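Local structure of uncharacterized protein (Neisseria meningitidis MC58, 2R2A) at residues 20-25 with 30-35; 57-62 with 91-96; 149-154 with 159-164. The protein is of unknown function, though this N-terminal domain belongs to the zonular occludens toxin family of P-loop NTPases and so probably binds a nucleotide. One frame throughout, in Å; residues are numbered along the deposited sequence.

Contact 1. Residues 20-25 with 30-35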
ATOM      1  N   LEU A  20      -9.194   6.478   3.678  1.00 16.90           N
ATOM      2  CA  LEU A  20     -10.290   6.978   2.795  1.00 18.26           C
ATOM      3  C   LEU A  20      -9.769   7.388   1.423  1.00 18.31           C
ATOM      4  O   LEU A  20     -10.429   7.139   0.422  1.00 17.77           O
ATOM      5  CB  LEU A  20     -10.989   8.177   3.423  1.00 18.74           C
ATOM      6  CG  LEU A  20     -11.854   7.855   4.638  1.00 20.45           C
ATOM      7  CD1 LEU A  20     -12.229   9.153   5.241  1.00 22.39           C
ATOM      8  CD2 LEU A  20     -13.085   7.056   4.190  1.00 22.04           C
ATOM      9  N   LYS A  21      -8.577   8.005   1.365  1.00 16.98           N
ATOM     10  CA  LYS A  21      -7.974   8.256   0.047  1.00 18.15           C
ATOM     11  C   LYS A  21      -7.744   6.943  -0.739  1.00 18.27           C
ATOM     12  O   LYS A  21      -8.038   6.861  -1.939  1.00 18.53           O
ATOM     13  CB  LYS A  21      -6.681   9.078   0.180  1.00 17.96           C
ATOM     14  CG  LYS A  21      -5.997   9.381  -1.161  1.00 23.43           C
ATOM     15  CD  LYS A  21      -6.956  10.251  -2.008  1.00 25.45           C
ATOM     16  CE  LYS A  21      -6.414  10.570  -3.391  1.00 33.29           C
ATOM     17  NZ  LYS A  21      -7.493  11.448  -4.017  1.00 35.13           N
HETATM   18  N   MSE A  22      -7.209   5.933  -0.067  1.00 17.80           N
HETATM   19  CA  MSE A  22      -7.005   4.616  -0.697  1.00 18.29           C
HETATM   20  C   MSE A  22      -8.313   4.036  -1.255  1.00 17.98           C
HETATM   21  O   MSE A  22      -8.374   3.636  -2.422  1.00 18.48           O
HETATM   22  CB  MSE A  22      -6.319   3.668   0.291  1.00 17.95           C
HETATM   23  CG  MSE A  22      -5.959   2.270  -0.275  1.00 18.58           C
HETATM   24 SE   MSE A  22      -4.513   2.367  -1.591  0.60 25.15          SE
HETATM   25  CE  MSE A  22      -5.494   1.969  -3.286  1.00 21.63           C
ATOM     26  N   VAL A  23      -9.353   3.989  -0.422  1.00 18.17           N
ATOM     27  CA  VAL A  23     -10.679   3.504  -0.878  1.00 18.80           C
ATOM     28  C   VAL A  23     -11.227   4.353  -2.045  1.00 18.83           C
ATOM     29  O   VAL A  23     -11.797   3.828  -3.009  1.00 17.01           O
ATOM     30  CB  VAL A  23     -11.694   3.443   0.296  1.00 18.90           C
ATOM     31  CG1 VAL A  23     -13.090   2.917  -0.189  1.00 19.01           C
ATOM     32  CG2 VAL A  23     -11.139   2.603   1.480  1.00 19.29           C
ATOM     33  N   SER A  24     -11.029   5.667  -1.973  1.00 19.16           N
ATOM     34  CA  SER A  24     -11.410   6.582  -3.058  0.60 19.86           C
ATOM     35  C   SER A  24     -10.725   6.188  -4.380  1.00 20.24           C
ATOM     36  O   SER A  24     -11.339   6.197  -5.463  1.00 21.00           O
ATOM     37  CB  SER A  24     -11.054   8.029  -2.662  0.60 19.10           C
ATOM     38  OG  SER A  24     -11.727   8.981  -3.473  0.60 19.51           O
HETATM   39  N   MSE A  25      -9.443   5.827  -4.298  1.00 21.12           N
HETATM   40  CA  MSE A  25      -8.694   5.334  -5.471  1.00 23.40           C
HETATM   41  C   MSE A  25      -9.246   4.029  -5.986  1.00 22.60           C
HETATM   42  O   MSE A  25      -9.413   3.841  -7.198  1.00 22.51           O
HETATM   43  CB  MSE A  25      -7.201   5.204  -5.124  1.00 23.09           C
HETATM   44  CG  MSE A  25      -6.603   6.577  -4.809  1.00 24.52           C
HETATM   45 SE   MSE A  25      -4.842   6.490  -3.910  0.60 31.87          SE
HETATM   46  CE  MSE A  25      -3.931   6.007  -5.519  1.00 27.56           C
ATOM     47  N   GLU A  30      -8.319   3.257 -12.775  1.00 26.34           N
ATOM     48  CA  GLU A  30      -8.363   2.207 -13.813  1.00 27.46           C
ATOM     49  C   GLU A  30      -7.970   0.792 -13.362  1.00 26.02           C
ATOM     50  O   GLU A  30      -8.591  -0.201 -13.782  1.00 23.32           O
ATOM     51  CB  GLU A  30      -7.464   2.606 -14.993  1.00 28.65           C
ATOM     52  CG  GLU A  30      -8.122   3.515 -16.036  1.00 37.17           C
ATOM     53  CD  GLU A  30      -9.371   2.890 -16.642  1.00 44.76           C
ATOM     54  OE1 GLU A  30      -9.303   1.729 -17.133  1.00 48.59           O
ATOM     55  OE2 GLU A  30     -10.427   3.560 -16.599  1.00 48.86           O
HETATM   56  N   MSE A  31      -6.933   0.669 -12.519  1.00 25.54           N
HETATM   57  CA  MSE A  31      -6.445  -0.693 -12.189  1.00 25.33           C
HETATM   58  C   MSE A  31      -7.443  -1.552 -11.440  1.00 23.81           C
HETATM   59  O   MSE A  31      -7.325  -2.788 -11.449  1.00 23.20           O
HETATM   60  CB  MSE A  31      -5.070  -0.681 -11.481  1.00 25.74           C
HETATM   61  CG  MSE A  31      -5.038  -0.041 -10.085  1.00 28.07           C
HETATM   62 SE   MSE A  31      -3.394  -0.621  -9.175  0.60 29.11          SE
HETATM   63  CE  MSE A  31      -2.287   0.697 -10.005  1.00 28.96           C
ATOM     64  N   PHE A  32      -8.440  -0.922 -10.817  1.00 21.46           N
ATOM     65  CA  PHE A  32      -9.442  -1.619 -10.027  1.00 21.59           C
ATOM     66  C   PHE A  32     -10.725  -1.981 -10.776  1.00 21.23           C
ATOM     67  O   PHE A  32     -11.619  -2.592 -10.214  1.00 20.76           O
ATOM     68  CB  PHE A  32      -9.777  -0.788  -8.773  1.00 21.06           C
ATOM     69  CG  PHE A  32      -8.606  -0.632  -7.843  1.00 22.45           C
ATOM     70  CD1 PHE A  32      -7.838   0.536  -7.856  1.00 24.41           C
ATOM     71  CD2 PHE A  32      -8.254  -1.658  -6.962  1.00 21.57           C
ATOM     72  CE1 PHE A  32      -6.739   0.669  -7.000  1.00 22.11           C
ATOM     73  CE2 PHE A  32      -7.170  -1.534  -6.115  1.00 22.78           C
ATOM     74  CZ  PHE A  32      -6.420  -0.351  -6.133  1.00 22.13           C
ATOM     75  N   LYS A  33     -10.824  -1.545 -12.023  1.00 20.60           N
ATOM     76  CA  LYS A  33     -12.035  -1.738 -12.799  1.00 21.99           C
ATOM     77  C   LYS A  33     -12.014  -3.145 -13.370  1.00 21.29           C
ATOM     78  O   LYS A  33     -10.915  -3.712 -13.524  1.00 21.66           O
ATOM     79  CB  LYS A  33     -12.052  -0.741 -13.937  1.00 22.37           C
ATOM     80  CG  LYS A  33     -12.371   0.710 -13.467  1.00 24.48           C
ATOM     81  CD  LYS A  33     -12.305   1.631 -14.673  1.00 31.68           C
ATOM     82  CE  LYS A  33     -12.326   3.108 -14.267  1.00 34.10           C
ATOM     83  NZ  LYS A  33     -13.544   3.477 -13.497  1.00 37.68           N
ATOM     84  N   PRO A  34     -13.203  -3.689 -13.710  1.00 21.91           N
ATOM     85  CA  PRO A  34     -13.242  -5.043 -14.306  1.00 21.57           C
ATOM     86  C   PRO A  34     -12.670  -4.986 -15.715  1.00 21.00           C
ATOM     87  O   PRO A  34     -12.763  -3.946 -16.373  1.00 21.51           O
ATOM     88  CB  PRO A  34     -14.730  -5.375 -14.341  1.00 21.60           C
ATOM     89  CG  PRO A  34     -15.437  -4.107 -14.293  1.00 24.64           C
ATOM     90  CD  PRO A  34     -14.546  -3.092 -13.622  1.00 21.91           C
ATOM     91  N   ASP A  35     -12.041  -6.074 -16.143  1.00 21.56           N
ATOM     92  CA  ASP A  35     -11.473  -6.169 -17.472  1.00 20.98           C
ATOM     93  C   ASP A  35     -12.579  -6.467 -18.518  1.00 20.12           C
ATOM     94  O   ASP A  35     -13.777  -6.333 -18.219  1.00 19.43           O
ATOM     95  CB  ASP A  35     -10.368  -7.233 -17.493  1.00 20.00           C
ATOM     96  CG  ASP A  35     -10.895  -8.683 -17.283  1.00 21.11           C
ATOM     97  OD1 ASP A  35     -12.113  -8.940 -17.347  1.00 17.69           O
ATOM     98  OD2 ASP A  35     -10.061  -9.575 -17.060  1.00 20.74           O
TER
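The rotations of Met22 and Phe32 bring the two side chains together. Met22, present as selenomethionine, has CG anti to its backbone nitrogen (chi1 -176°), and bends at chi2 (70°) and again at chi3 carry the selenium and then the terminal methyl along the helix toward Phe32. In Phe32 the ring carbon CG stands anti to the carbonyl carbon (chi1 -64°), which sends the ring back toward the helix. The two side chains cross at about a right angle, and the methyl lands at the far end of the ring: Met22 CE is 3.8 Å from Phe32 CZ and 4.1 Å from Phe32 CE1. Met25 O lies 3.7 Å from Phe32 CD1, an oblique approach. No hydrogen bond crosses between the segments, and the CA atoms of Met25 and Phe32 are still 8.3 Å apart, so the Met22 and Phe32 side chains close most of the gap, the Met25 carbonyl oxygen being the one backbone atom touched. A bond from Lys33 N to Glu30 O (3.1 Å) closes the 3-10 turn that presents the ring. Helix 18-28 follows a sequence resembling a Walker A P-loop, and the contact packs the chain just after this helix against it. Helix 18-28 lays Met22 and Met25 on Phe127 of strand 125-130, Met25 also reaches Tyr148 of strand 144-152, and Phe32 rests on Ile90 of strand 90-93.

Contact 2. Residues 57-62 with 91-96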
ATOM      1  N   ILE A  57      -5.268 -10.415   4.420  1.00 25.60           N
ATOM      2  CA  ILE A  57      -3.927 -10.865   4.802  1.00 25.63           C
ATOM      3  C   ILE A  57      -3.578 -10.438   6.236  1.00 25.74           C
ATOM      4  O   ILE A  57      -3.815  -9.285   6.629  1.00 24.64           O
ATOM      5  CB  ILE A  57      -2.840 -10.408   3.781  1.00 25.92           C
ATOM      6  CG1 ILE A  57      -2.853  -8.884   3.555  1.00 26.55           C
ATOM      7  CG2 ILE A  57      -3.050 -11.114   2.458  1.00 25.40           C
ATOM      8  CD1 ILE A  57      -1.710  -8.374   2.612  1.00 25.74           C
ATOM      9  N   GLU A  58      -3.017 -11.377   7.004  1.00 24.66           N
ATOM     10  CA  GLU A  58      -2.588 -11.129   8.383  1.00 25.51           C
ATOM     11  C   GLU A  58      -1.194 -10.512   8.428  1.00 25.24           C
ATOM     12  O   GLU A  58      -0.227 -11.097   7.929  1.00 24.90           O
ATOM     13  CB  GLU A  58      -2.579 -12.438   9.208  1.00 25.02           C
ATOM     14  CG  GLU A  58      -2.296 -12.237  10.704  1.00 26.20           C
ATOM     15  CD  GLU A  58      -3.139 -11.108  11.294  1.00 27.60           C
ATOM     16  OE1 GLU A  58      -4.375 -11.251  11.358  1.00 27.76           O
ATOM     17  OE2 GLU A  58      -2.564 -10.053  11.648  1.00 27.47           O
ATOM     18  N   THR A  59      -1.094  -9.331   9.022  1.00 26.13           N
ATOM     19  CA  THR A  59       0.191  -8.655   9.123  1.00 27.40           C
ATOM     20  C   THR A  59       0.877  -8.774  10.491  1.00 29.22           C
ATOM     21  O   THR A  59       2.057  -8.375  10.628  1.00 28.89           O
ATOM     22  CB  THR A  59       0.086  -7.151   8.751  1.00 27.15           C
ATOM     23  OG1 THR A  59      -0.829  -6.507   9.634  1.00 25.65           O
ATOM     24  CG2 THR A  59      -0.397  -6.989   7.325  1.00 24.99           C
ATOM     25  N   ASP A  60       0.167  -9.304  11.488  1.00 30.04           N
ATOM     26  CA  ASP A  60       0.761  -9.462  12.825  1.00 31.96           C
ATOM     27  C   ASP A  60       1.452 -10.818  12.884  1.00 33.08           C
ATOM     28  O   ASP A  60       0.798 -11.858  12.903  1.00 32.23           O
ATOM     29  CB  ASP A  60      -0.285  -9.312  13.930  1.00 32.28           C
ATOM     30  CG  ASP A  60       0.325  -9.347  15.352  1.00 34.99           C
ATOM     31  OD1 ASP A  60       1.490  -9.759  15.530  1.00 35.34           O
ATOM     32  OD2 ASP A  60      -0.389  -8.952  16.299  1.00 36.80           O
ATOM     33  N   ALA A  61       2.779 -10.803  12.869  1.00 34.16           N
ATOM     34  CA  ALA A  61       3.535 -12.045  12.795  1.00 36.19           C
ATOM     35  C   ALA A  61       3.329 -12.967  14.006  1.00 37.30           C
ATOM     36  O   ALA A  61       3.548 -14.166  13.907  1.00 37.35           O
ATOM     37  CB  ALA A  61       5.002 -11.753  12.575  1.00 36.54           C
ATOM     38  N   LYS A  62       2.889 -12.430  15.138  1.00 38.33           N
ATOM     39  CA  LYS A  62       2.615 -13.304  16.266  1.00 39.44           C
ATOM     40  C   LYS A  62       1.306 -14.057  16.048  1.00 39.31           C
ATOM     41  O   LYS A  62       1.158 -15.212  16.473  1.00 39.37           O
ATOM     42  CB  LYS A  62       2.641 -12.553  17.602  1.00 39.62           C
ATOM     43  CG  LYS A  62       2.966 -13.491  18.796  1.00 41.57           C
ATOM     44  CD  LYS A  62       2.996 -12.790  20.157  1.00 41.49           C
ATOM     45  CE  LYS A  62       4.367 -12.192  20.462  1.00 45.42           C
ATOM     46  NZ  LYS A  62       4.572 -11.984  21.936  1.00 46.81           N
ATOM     47  N   VAL A  91      -1.921  -5.550  -3.978  1.00 21.33           N
ATOM     48  CA  VAL A  91      -1.735  -5.803  -2.556  1.00 21.41           C
ATOM     49  C   VAL A  91      -1.778  -4.437  -1.878  1.00 21.01           C
ATOM     50  O   VAL A  91      -1.102  -3.540  -2.348  1.00 20.87           O
ATOM     51  CB  VAL A  91      -0.358  -6.462  -2.304  1.00 21.09           C
ATOM     52  CG1 VAL A  91      -0.079  -6.555  -0.835  1.00 23.90           C
ATOM     53  CG2 VAL A  91      -0.262  -7.887  -2.970  1.00 24.09           C
ATOM     54  N   ILE A  92      -2.598  -4.263  -0.840  1.00 20.69           N
ATOM     55  CA  ILE A  92      -2.678  -2.968  -0.123  1.00 20.85           C
ATOM     56  C   ILE A  92      -2.409  -3.267   1.351  1.00 20.82           C
ATOM     57  O   ILE A  92      -3.177  -4.028   1.991  1.00 21.22           O
ATOM     58  CB  ILE A  92      -4.084  -2.300  -0.256  1.00 19.89           C
ATOM     59  CG1 ILE A  92      -4.421  -2.106  -1.754  1.00 22.34           C
ATOM     60  CG2 ILE A  92      -4.175  -1.001   0.588  1.00 20.10           C
ATOM     61  CD1 ILE A  92      -5.941  -1.814  -2.047  1.00 20.89           C
ATOM     62  N   VAL A  93      -1.332  -2.693   1.890  1.00 20.63           N
ATOM     63  CA  VAL A  93      -0.938  -3.067   3.238  1.00 19.98           C
ATOM     64  C   VAL A  93      -1.043  -1.798   4.069  1.00 20.86           C
ATOM     65  O   VAL A  93      -0.320  -0.834   3.843  1.00 19.75           O
ATOM     66  CB  VAL A  93       0.476  -3.693   3.257  1.00 20.68           C
ATOM     67  CG1 VAL A  93       0.947  -3.912   4.675  1.00 20.07           C
ATOM     68  CG2 VAL A  93       0.476  -5.073   2.502  1.00 19.58           C
ATOM     69  N   ASP A  94      -1.980  -1.778   4.995  1.00 21.27           N
ATOM     70  CA  ASP A  94      -2.094  -0.657   5.925  1.00 21.91           C
ATOM     71  C   ASP A  94      -1.083  -0.868   7.084  1.00 21.76           C
ATOM     72  O   ASP A  94      -0.836  -2.020   7.536  1.00 22.08           O
ATOM     73  CB  ASP A  94      -3.536  -0.558   6.435  1.00 22.48           C
ATOM     74  CG  ASP A  94      -3.778   0.706   7.240  1.00 28.61           C
ATOM     75  OD1 ASP A  94      -3.160   1.734   6.909  1.00 32.17           O
ATOM     76  OD2 ASP A  94      -4.577   0.677   8.193  1.00 32.31           O
ATOM     77  N   GLU A  95      -0.513   0.228   7.565  1.00 20.83           N
ATOM     78  CA  GLU A  95       0.524   0.195   8.631  1.00 21.43           C
ATOM     79  C   GLU A  95       1.609  -0.807   8.228  1.00 20.80           C
ATOM     80  O   GLU A  95       1.904  -1.760   8.941  1.00 19.96           O
ATOM     81  CB  GLU A  95      -0.085  -0.120  10.020  1.00 21.77           C
ATOM     82  CG  GLU A  95      -0.957   1.057  10.616  1.00 25.85           C
ATOM     83  CD  GLU A  95      -0.204   2.434  10.789  1.00 25.59           C
ATOM     84  OE1 GLU A  95       0.667   2.586  11.655  1.00 25.09           O
ATOM     85  OE2 GLU A  95      -0.496   3.386  10.032  1.00 30.46           O
ATOM     86  N   ALA A  96       2.186  -0.564   7.056  1.00 20.44           N
ATOM     87  CA  ALA A  96       3.064  -1.505   6.396  1.00 20.16           C
ATOM     88  C   ALA A  96       4.359  -1.800   7.138  1.00 19.24           C
ATOM     89  O   ALA A  96       5.062  -2.741   6.754  1.00 19.07           O
ATOM     90  CB  ALA A  96       3.398  -0.996   4.976  1.00 19.95           C
TER
HETATM   91  O   HOH W   1      -0.515  -3.740   9.763  1.00 28.53           O
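A hydrophobic patch on one face of the parallel part of the mixed sheet, beneath helix 77-80, brings Ile57 and Thr59 together with Val91 and Val93. Strand 43-45 runs between strands 55-58 and 90-93 in the sheet order, so the two segments share no backbone hydrogen bond and touch directly only through side chains. Ile57 CD1 does most of the touching, at 4.0 Å from Val93 CG2 and 4.2 Å from Val91 CG1. The rotation of Ile57 places CG1 between its backbone N and carbonyl carbon (chi1 55°), and CD1 extends from there across the Val93 side chain at about a right angle. Further along, Thr59 CG2 approaches Val93 CG1 at 4.3 Å. Thr59 OG1 lies 2.8 Å from water 1, which appears to donate to Asp94 O, also at 2.8 Å, bridging the Thr59 hydroxyl and the Asp94 carbonyl just past the ends of the two strands. Beyond Thr59 its own acids shape the loop. Asp60 N bonds to the anti lone pair of Glu58 OE2 at 2.8 Å (N-H...O 160°), and Lys62 N meets Asp60 OD1 from above the carboxylate plane at 3.0 Å, an Asx turn. Met77 covers both Ile57 and Val91. The run of aliphatic residues from Ile90 to Val93, followed by Asp94 and Glu95 at the strand end, is consistent with a Walker B strand of a P-loop NTPase.

Contact 3. Residues 149-154 with 159-164; sequences HIASNK and TLLEWK
His149 meets Trp163 with its first side-chain carbon: CB sits in the plane of the indole, at its edge, 3.6 Å from Trp163 CZ3 and 4.0 Å from Trp163 CH2. CG is anti to the backbone nitrogen (chi1 176°), which turns the imidazole away from the indole. On the ring, His149 CD2 is 4.2 Å from Leu161 CD1, an oblique touch, while ND1 is hydrogen-bonded to Thr11 OG1 of the neighbouring strand 7-11. The backbone beneath is a beta hairpin of strands 144-152 and 158-163 in antiparallel register. His149 pairs with Leu161 and Ala151 with Thr159 as hydrogen-bonded pairs, flanking the non-hydrogen-bonded pair Ile150 and Leu160. The straightest of the four bonds runs from Leu161 N to His149 O at 2.8 Å (N-H...O 176°), in the carbonyl plane; Ala151 N reaches Thr159 O, also at 2.8 Å, nearly along the C=O axis. On the face of His149, Ala151 CB packs against Leu161 CD1 at 4.1 Å, whereas Ile150 CG1 meets Leu160 CD1 at 4.0 Å on the other face. Water 2 lies 2.6 Å from Thr159 OG1 and donates a weak bond to Ala151 O.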
ATOM      1  N   HIS A 149       1.699  12.054   0.207  1.00 14.72           N
ATOM      2  CA  HIS A 149       1.718  12.323   1.632  1.00 15.51           C
ATOM      3  C   HIS A 149       0.603  13.359   1.914  1.00 15.83           C
ATOM      4  O   HIS A 149       0.465  14.366   1.172  1.00 15.81           O
ATOM      5  CB  HIS A 149       3.073  12.910   2.054  1.00 15.34           C
ATOM      6  CG  HIS A 149       3.101  13.300   3.511  1.00 16.12           C
ATOM      7  ND1 HIS A 149       3.374  12.387   4.513  1.00 15.08           N
ATOM      8  CD2 HIS A 149       2.868  14.479   4.128  1.00 14.28           C
ATOM      9  CE1 HIS A 149       3.320  13.005   5.688  1.00 16.32           C
ATOM     10  NE2 HIS A 149       2.973  14.257   5.481  1.00 15.31           N
ATOM     11  N   ILE A 150      -0.201  13.111   2.937  1.00 15.04           N
ATOM     12  CA  ILE A 150      -1.257  14.036   3.321  1.00 14.35           C
ATOM     13  C   ILE A 150      -0.707  14.982   4.387  1.00 13.61           C
ATOM     14  O   ILE A 150      -0.359  14.572   5.506  1.00 14.34           O
ATOM     15  CB  ILE A 150      -2.523  13.272   3.848  1.00 12.64           C
ATOM     16  CG1 ILE A 150      -2.984  12.251   2.790  1.00 15.64           C
ATOM     17  CG2 ILE A 150      -3.636  14.302   4.206  1.00 13.37           C
ATOM     18  CD1 ILE A 150      -4.004  11.256   3.368  1.00 15.83           C
ATOM     19  N   ALA A 151      -0.604  16.256   4.022  1.00 11.62           N
ATOM     20  CA  ALA A 151      -0.117  17.256   4.945  1.00 14.32           C
ATOM     21  C   ALA A 151      -1.308  18.072   5.431  1.00 14.92           C
ATOM     22  O   ALA A 151      -2.283  18.276   4.688  1.00 16.13           O
ATOM     23  CB  ALA A 151       0.909  18.148   4.223  1.00 14.34           C
ATOM     24  N   SER A 152      -1.271  18.536   6.676  1.00 16.72           N
ATOM     25  CA  SER A 152      -2.365  19.344   7.179  1.00 16.74           C
ATOM     26  C   SER A 152      -1.795  20.644   7.694  1.00 17.43           C
ATOM     27  O   SER A 152      -0.728  20.669   8.324  1.00 16.65           O
ATOM     28  CB  SER A 152      -3.137  18.627   8.289  1.00 17.44           C
ATOM     29  OG  SER A 152      -3.795  19.569   9.143  1.00 24.18           O
ATOM     30  N   ASN A 153      -2.491  21.736   7.429  1.00 16.89           N
ATOM     31  CA  ASN A 153      -2.046  22.995   8.022  1.00 17.43           C
ATOM     32  C   ASN A 153      -2.558  23.323   9.424  0.60 17.88           C
ATOM     33  O   ASN A 153      -2.361  24.449   9.903  0.60 18.42           O
ATOM     34  CB  ASN A 153      -2.343  24.201   7.099  1.00 17.06           C
ATOM     35  CG  ASN A 153      -3.813  24.657   7.122  1.00 15.85           C
ATOM     36  OD1 ASN A 153      -4.672  24.049   7.762  1.00 11.43           O
ATOM     37  ND2 ASN A 153      -4.078  25.795   6.458  1.00 14.86           N
ATOM     38  N   LYS A 154      -3.255  22.379  10.060  0.60 18.32           N
ATOM     39  CA  LYS A 154      -3.691  22.522  11.462  0.60 18.77           C
ATOM     40  C   LYS A 154      -4.902  23.439  11.782  0.60 19.54           C
ATOM     41  O   LYS A 154      -5.375  23.488  12.916  0.60 18.46           O
ATOM     42  CB  LYS A 154      -2.494  22.772  12.393  0.60 19.21           C
ATOM     43  CG  LYS A 154      -1.241  21.926  12.069  0.60 19.81           C
ATOM     44  CD  LYS A 154      -1.507  20.423  11.962  0.60 21.18           C
ATOM     45  CE  LYS A 154      -0.265  19.699  11.416  0.60 23.35           C
ATOM     46  NZ  LYS A 154       0.937  19.857  12.320  0.60 25.91           N
ATOM     47  N   THR A 159      -3.552  19.049   2.229  1.00 10.69           N
ATOM     48  CA  THR A 159      -2.879  19.063   0.939  1.00 12.22           C
ATOM     49  C   THR A 159      -2.333  17.670   0.666  1.00 12.54           C
ATOM     50  O   THR A 159      -1.706  17.025   1.557  1.00 13.71           O
ATOM     51  CB  THR A 159      -1.690  20.034   1.022  1.00 13.08           C
ATOM     52  OG1 THR A 159      -2.192  21.319   1.401  1.00 15.60           O
ATOM     53  CG2 THR A 159      -0.988  20.170  -0.367  1.00 14.02           C
ATOM     54  N   LEU A 160      -2.557  17.185  -0.552  1.00 11.50           N
ATOM     55  CA  LEU A 160      -1.928  15.985  -0.983  1.00 13.12           C
ATOM     56  C   LEU A 160      -0.601  16.371  -1.705  1.00 13.46           C
ATOM     57  O   LEU A 160      -0.629  17.091  -2.677  1.00 13.00           O
ATOM     58  CB  LEU A 160      -2.877  15.308  -1.967  1.00 13.10           C
ATOM     59  CG  LEU A 160      -2.404  13.945  -2.360  1.00 18.41           C
ATOM     60  CD1 LEU A 160      -2.644  13.036  -1.155  1.00 18.40           C
ATOM     61  CD2 LEU A 160      -3.216  13.521  -3.561  1.00 21.33           C
ATOM     62  N   LEU A 161       0.523  15.897  -1.187  1.00 12.84           N
ATOM     63  CA  LEU A 161       1.851  16.105  -1.788  1.00 13.91           C
ATOM     64  C   LEU A 161       2.142  14.844  -2.585  1.00 15.29           C
ATOM     65  O   LEU A 161       1.902  13.701  -2.098  1.00 16.02           O
ATOM     66  CB  LEU A 161       2.902  16.318  -0.694  1.00 13.26           C
ATOM     67  CG  LEU A 161       2.667  17.488   0.313  1.00 13.36           C
ATOM     68  CD1 LEU A 161       3.802  17.514   1.323  1.00 13.85           C
ATOM     69  CD2 LEU A 161       2.637  18.811  -0.441  1.00 11.85           C
ATOM     70  N   GLU A 162       2.687  15.029  -3.775  1.00 15.01           N
ATOM     71  CA  GLU A 162       2.993  13.887  -4.631  1.00 15.64           C
ATOM     72  C   GLU A 162       4.420  13.964  -5.197  1.00 14.67           C
ATOM     73  O   GLU A 162       4.826  14.998  -5.744  1.00 13.83           O
ATOM     74  CB  GLU A 162       2.021  13.811  -5.804  1.00 17.04           C
ATOM     75  CG  GLU A 162       2.233  12.543  -6.608  1.00 22.92           C
ATOM     76  CD  GLU A 162       1.476  12.503  -7.920  1.00 29.46           C
ATOM     77  OE1 GLU A 162       0.473  13.237  -8.101  1.00 30.06           O
ATOM     78  OE2 GLU A 162       1.911  11.696  -8.765  1.00 32.72           O
ATOM     79  N   TRP A 163       5.134  12.847  -5.082  1.00 14.36           N
ATOM     80  CA  TRP A 163       6.457  12.707  -5.699  1.00 15.63           C
ATOM     81  C   TRP A 163       6.473  11.434  -6.532  1.00 16.87           C
ATOM     82  O   TRP A 163       5.613  10.564  -6.352  1.00 15.82           O
ATOM     83  CB  TRP A 163       7.561  12.598  -4.642  1.00 14.94           C
ATOM     84  CG  TRP A 163       7.694  13.757  -3.668  1.00 14.31           C
ATOM     85  CD1 TRP A 163       8.534  14.828  -3.760  1.00 15.09           C
ATOM     86  CD2 TRP A 163       7.035  13.866  -2.408  1.00 14.17           C
ATOM     87  NE1 TRP A 163       8.424  15.629  -2.640  1.00 15.05           N
ATOM     88  CE2 TRP A 163       7.502  15.062  -1.795  1.00 15.18           C
ATOM     89  CE3 TRP A 163       6.057  13.088  -1.751  1.00 13.28           C
ATOM     90  CZ2 TRP A 163       7.024  15.498  -0.547  1.00 16.44           C
ATOM     91  CZ3 TRP A 163       5.592  13.500  -0.489  1.00 16.21           C
ATOM     92  CH2 TRP A 163       6.083  14.711   0.093  1.00 14.75           C
ATOM     93  N   LYS A 164       7.493  11.318  -7.397  1.00 17.29           N
ATOM     94  CA  LYS A 164       7.671  10.142  -8.236  1.00 19.55           C
ATOM     95  C   LYS A 164       8.663   9.155  -7.615  1.00 20.56           C
ATOM     96  O   LYS A 164       8.984   8.113  -8.217  1.00 20.47           O
ATOM     97  CB  LYS A 164       8.184  10.570  -9.631  1.00 20.28           C
ATOM     98  CG  LYS A 164       7.240  11.453 -10.399  1.00 24.11           C
ATOM     99  CD  LYS A 164       5.897  10.793 -10.608  1.00 31.18           C
ATOM    100  CE  LYS A 164       5.236  11.292 -11.898  1.00 37.61           C
ATOM    101  NZ  LYS A 164       3.755  11.032 -11.919  1.00 40.14           N
TER
HETATM  102  O   HOH W   2      -2.491  21.568   4.012  1.00 26.26           O

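From the N terminus, the chain leaves strand 7-11 and runs on past the end of helix 18-28, and Phe32 reaches back to it, so contact 1 closes a short loop with four residues between its segments. Contact 2 opens later and spans 28 intervening residues, including helix 77-80, to join two non-adjacent parallel strands. Contact 3 is again local, a hairpin at the antiparallel side of the same sheet. The three follow in series; none crosses or encloses another. Contacts 1 and 2 touch through Ile92, whose CG2 lies 3.8 Å from Met22 CG, tying helix 18-28 to the sheet. Contacts 2 and 3 lie on opposite sides of the chain's centre, their centres about 24 Å apart.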